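Local coordinates for galactose-1-phosphate uridylyltransferase (Pyrobaculum aerophilum str. IM2, PDB 6K9Z), which probably transfers uridylyl groups between UDP-glucose and galactose 1-phosphate in sugar metabolism and binds zinc, iron and UDP, at residues 75-86 with 137-145. The protein carries 1 engineered substitution. Numbering follows the deposited sequence.
Engineered in segment 137-145: F140 (natural residue His). With ZN (zinc ion), chain C; UDP (uridine-5'-diphosphate), chain G.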
# COMPACT_ATOMS: atom_id res chain seq x y z
N GLY A 75 12.09 13.33 15.37
CA GLY A 75 11.51 12.15 16.01
C GLY A 75 12.54 11.13 16.40
O GLY A 75 13.70 11.50 16.65
N SER A 76 12.08 9.90 16.60
CA SER A 76 12.93 8.75 17.01
C SER A 76 12.48 7.57 16.19
O SER A 76 11.25 7.39 15.98
CB SER A 76 12.83 8.40 18.47
OG SER A 76 13.02 9.53 19.26
N SER A 77 13.44 6.77 15.77
CA SER A 77 13.20 5.46 15.13
C SER A 77 13.89 4.41 16.00
O SER A 77 15.10 4.56 16.24
CB SER A 77 13.69 5.45 13.75
OG SER A 77 13.57 4.15 13.24
N LEU A 78 13.08 3.51 16.57
CA LEU A 78 13.51 2.55 17.60
C LEU A 78 13.24 1.13 17.12
O LEU A 78 12.27 0.88 16.40
CB LEU A 78 12.76 2.84 18.91
CG LEU A 78 12.90 4.25 19.49
CD1 LEU A 78 11.98 4.36 20.72
CD2 LEU A 78 14.31 4.56 19.86
N VAL A 79 14.10 0.24 17.55
CA VAL A 79 13.97 -1.23 17.37
C VAL A 79 13.61 -1.80 18.72
O VAL A 79 14.29 -1.51 19.72
CB VAL A 79 15.24 -1.86 16.79
CG1 VAL A 79 15.08 -3.36 16.70
CG2 VAL A 79 15.57 -1.27 15.44
N VAL A 80 12.57 -2.61 18.73
CA VAL A 80 12.15 -3.37 19.94
C VAL A 80 12.71 -4.79 19.73
O VAL A 80 12.12 -5.54 18.91
CB VAL A 80 10.63 -3.39 20.06
CG1 VAL A 80 10.16 -4.23 21.27
CG2 VAL A 80 10.04 -1.97 20.09
N VAL A 81 13.76 -5.13 20.46
CA VAL A 81 14.32 -6.50 20.46
C VAL A 81 13.47 -7.27 21.46
O VAL A 81 13.57 -7.00 22.68
CB VAL A 81 15.82 -6.55 20.76
CG1 VAL A 81 16.39 -7.93 20.49
CG2 VAL A 81 16.59 -5.49 20.02
N GLU A 82 12.71 -8.22 20.95
CA GLU A 82 11.57 -8.85 21.64
C GLU A 82 11.98 -9.95 22.62
O GLU A 82 11.14 -10.32 23.42
CB GLU A 82 10.61 -9.38 20.59
CG GLU A 82 9.90 -8.26 19.86
CD GLU A 82 9.11 -8.77 18.66
OE1 GLU A 82 9.28 -9.97 18.33
OE2 GLU A 82 8.22 -8.03 18.18
N THR A 83 13.20 -10.47 22.49
CA THR A 83 13.74 -11.61 23.29
C THR A 83 15.23 -11.63 23.06
O THR A 83 15.67 -11.26 21.97
CB THR A 83 13.13 -12.95 22.85
OG1 THR A 83 13.81 -14.02 23.48
CG2 THR A 83 13.24 -13.16 21.34
N PRO A 84 16.05 -12.06 24.04
CA PRO A 84 17.47 -12.30 23.82
C PRO A 84 17.74 -13.53 22.93
O PRO A 84 18.79 -13.63 22.38
CB PRO A 84 18.00 -12.45 25.27
CG PRO A 84 16.83 -12.91 26.10
CD PRO A 84 15.63 -12.30 25.43
N GLN A 85 16.73 -14.41 22.79
CA GLN A 85 16.88 -15.67 22.00
C GLN A 85 16.69 -15.40 20.51
O GLN A 85 15.61 -14.93 20.11
CB GLN A 85 15.86 -16.70 22.47
CG GLN A 85 16.13 -17.25 23.86
CD GLN A 85 15.12 -18.29 24.28
OE1 GLN A 85 15.33 -19.05 25.23
NE2 GLN A 85 14.02 -18.35 23.56
N HIS A 86 17.74 -15.65 19.72
CA HIS A 86 17.72 -15.47 18.25
C HIS A 86 16.84 -16.49 17.52
O HIS A 86 16.13 -16.09 16.59
CB HIS A 86 19.15 -15.50 17.69
CG HIS A 86 19.24 -15.07 16.27
ND1 HIS A 86 19.66 -13.81 15.91
CD2 HIS A 86 18.96 -15.71 15.11
CE1 HIS A 86 19.65 -13.69 14.60
NE2 HIS A 86 19.22 -14.85 14.09
N THR A 137 16.77 -12.26 11.18
CA THR A 137 15.96 -13.41 11.66
C THR A 137 15.63 -13.26 13.16
O THR A 137 14.68 -13.90 13.67
CB THR A 137 16.66 -14.72 11.27
OG1 THR A 137 18.05 -14.76 11.65
CG2 THR A 137 16.59 -14.91 9.77
N HIS A 138 16.32 -12.37 13.87
CA HIS A 138 16.05 -12.14 15.32
C HIS A 138 14.69 -11.49 15.45
O HIS A 138 14.41 -10.56 14.70
CB HIS A 138 17.18 -11.28 15.92
CG HIS A 138 17.27 -11.39 17.41
ND1 HIS A 138 18.32 -11.97 18.05
CD2 HIS A 138 16.41 -10.99 18.36
CE1 HIS A 138 18.14 -11.90 19.36
NE2 HIS A 138 16.93 -11.32 19.59
N PRO A 139 13.81 -11.99 16.37
CA PRO A 139 12.50 -11.40 16.59
C PRO A 139 12.63 -9.94 17.03
O PRO A 139 13.27 -9.66 18.03
CB PRO A 139 11.89 -12.21 17.74
CG PRO A 139 12.58 -13.52 17.63
CD PRO A 139 14.00 -13.17 17.23
N PHE A 140 11.97 -9.06 16.29
CA PHE A 140 11.97 -7.61 16.60
C PHE A 140 10.74 -6.97 15.97
O PHE A 140 10.17 -7.45 14.96
CB PHE A 140 13.25 -6.90 16.16
CG PHE A 140 13.34 -6.67 14.68
CD1 PHE A 140 13.79 -7.67 13.85
CD2 PHE A 140 12.94 -5.47 14.11
CE1 PHE A 140 13.85 -7.48 12.48
CE2 PHE A 140 13.00 -5.28 12.74
CZ PHE A 140 13.44 -6.29 11.93
N SER A 141 10.43 -5.81 16.52
CA SER A 141 9.41 -4.87 16.00
C SER A 141 10.03 -3.45 15.97
O SER A 141 11.16 -3.28 16.38
CB SER A 141 8.12 -5.00 16.80
OG SER A 141 8.33 -5.16 18.18
N GLN A 142 9.25 -2.47 15.56
CA GLN A 142 9.77 -1.12 15.30
C GLN A 142 8.81 -0.12 15.93
O GLN A 142 7.61 -0.35 15.96
CB GLN A 142 9.98 -0.88 13.80
CG GLN A 142 11.11 -1.72 13.17
CD GLN A 142 11.44 -1.25 11.78
OE1 GLN A 142 11.94 -0.13 11.54
NE2 GLN A 142 11.16 -2.12 10.84
N ILE A 143 9.39 1.00 16.36
CA ILE A 143 8.62 2.21 16.73
C ILE A 143 9.14 3.41 15.93
O ILE A 143 10.36 3.64 15.93
CB ILE A 143 8.76 2.48 18.24
CG1 ILE A 143 8.21 1.35 19.12
CG2 ILE A 143 8.07 3.81 18.55
CD1 ILE A 143 8.81 1.29 20.50
N TYR A 144 8.24 4.18 15.32
CA TYR A 144 8.56 5.52 14.82
C TYR A 144 7.81 6.49 15.71
O TYR A 144 6.57 6.37 15.83
CB TYR A 144 8.13 5.74 13.38
CG TYR A 144 8.78 4.92 12.28
CD1 TYR A 144 10.00 4.27 12.43
CD2 TYR A 144 8.14 4.83 11.05
CE1 TYR A 144 10.57 3.55 11.39
CE2 TYR A 144 8.70 4.12 10.00
CZ TYR A 144 9.92 3.49 10.17
OH TYR A 144 10.49 2.77 9.17
N ILE A 145 8.53 7.40 16.33
CA ILE A 145 7.94 8.56 17.04
C ILE A 145 8.06 9.72 16.04
O ILE A 145 9.18 10.07 15.68
CB ILE A 145 8.70 8.82 18.36
CG1 ILE A 145 8.59 7.60 19.28
CG2 ILE A 145 8.13 10.03 19.04
CD1 ILE A 145 9.37 7.65 20.55
ZN ZN C . 20.17 -12.36 17.10
N1 UDP G . 18.52 -2.34 11.91
C2 UDP G . 19.30 -1.72 12.91
N3 UDP G . 20.58 -2.03 13.07
C4 UDP G . 21.15 -2.89 12.26
C5 UDP G . 20.45 -3.51 11.25
C6 UDP G . 19.12 -3.19 11.10
O2 UDP G . 18.85 -0.93 13.69
O4 UDP G . 22.32 -3.18 12.41
C1' UDP G . 17.14 -2.02 11.64
C2' UDP G . 17.24 -1.45 10.23
O2' UDP G . 17.92 -0.23 10.04
C3' UDP G . 15.81 -1.35 9.80
C4' UDP G . 15.24 -2.57 10.40
O4' UDP G . 16.22 -3.05 11.33
O3' UDP G . 15.14 -0.21 10.22
C5' UDP G . 15.01 -3.31 9.09
O5' UDP G . 14.05 -2.63 8.24
PA UDP G . 14.10 -1.29 7.29
O1A UDP G . 15.44 -1.09 6.60
O2A UDP G . 13.09 -1.57 6.23
O3A UDP G . 13.66 -0.05 8.25
PB UDP G . 13.76 1.50 8.17
O1B UDP G . 15.15 1.65 8.16
O2B UDP G . 13.08 2.07 9.35
O3B UDP G . 13.21 1.91 6.94
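The H138 ring carries the carbonyl oxygen of Q85 over one face, near the rim, and takes T83 O at its edge, where H138 NE2 donates an in-plane bond of 2.7 Å. That bond and the zinc at H138 ND1, 2.1 Å away, together fix the ring's rotation. H86 ND1 reaches the same metal at 1.9 Å, C30 and C33 completing a Cys2His2 site; H138 CA sits over one face of the H86 ring, whose NE2 donates to T137 OG1, tilted from the ring plane. At the edge of the Y144 ring lie S77 OG and the UDP phosphate oxygen O2B, bonded by Y144 OH at 2.7 Å. F140, engineered in place of the histidine predicted to carry the UMP intermediate, meets V79 CG1 obliquely through CD2. Strands 76-81 and 140-145 pair antiparallel through backbone bonds such as L78 N to I143 O. On the face bearing V80, S141 and I143, S141 OG (chi1 40°, between backbone N and carbonyl carbon) donates to the anti side of E82 OE2 at 2.9 Å. An alanine at E82 would remove this acceptor and probably leave R126, salt-bridged to OE1, without its mate. V80 CG2 packs on I143 CD1. Strands 46-49 and 121-128 flank the pair; helix 96-114 packs against V80, E82 and I145.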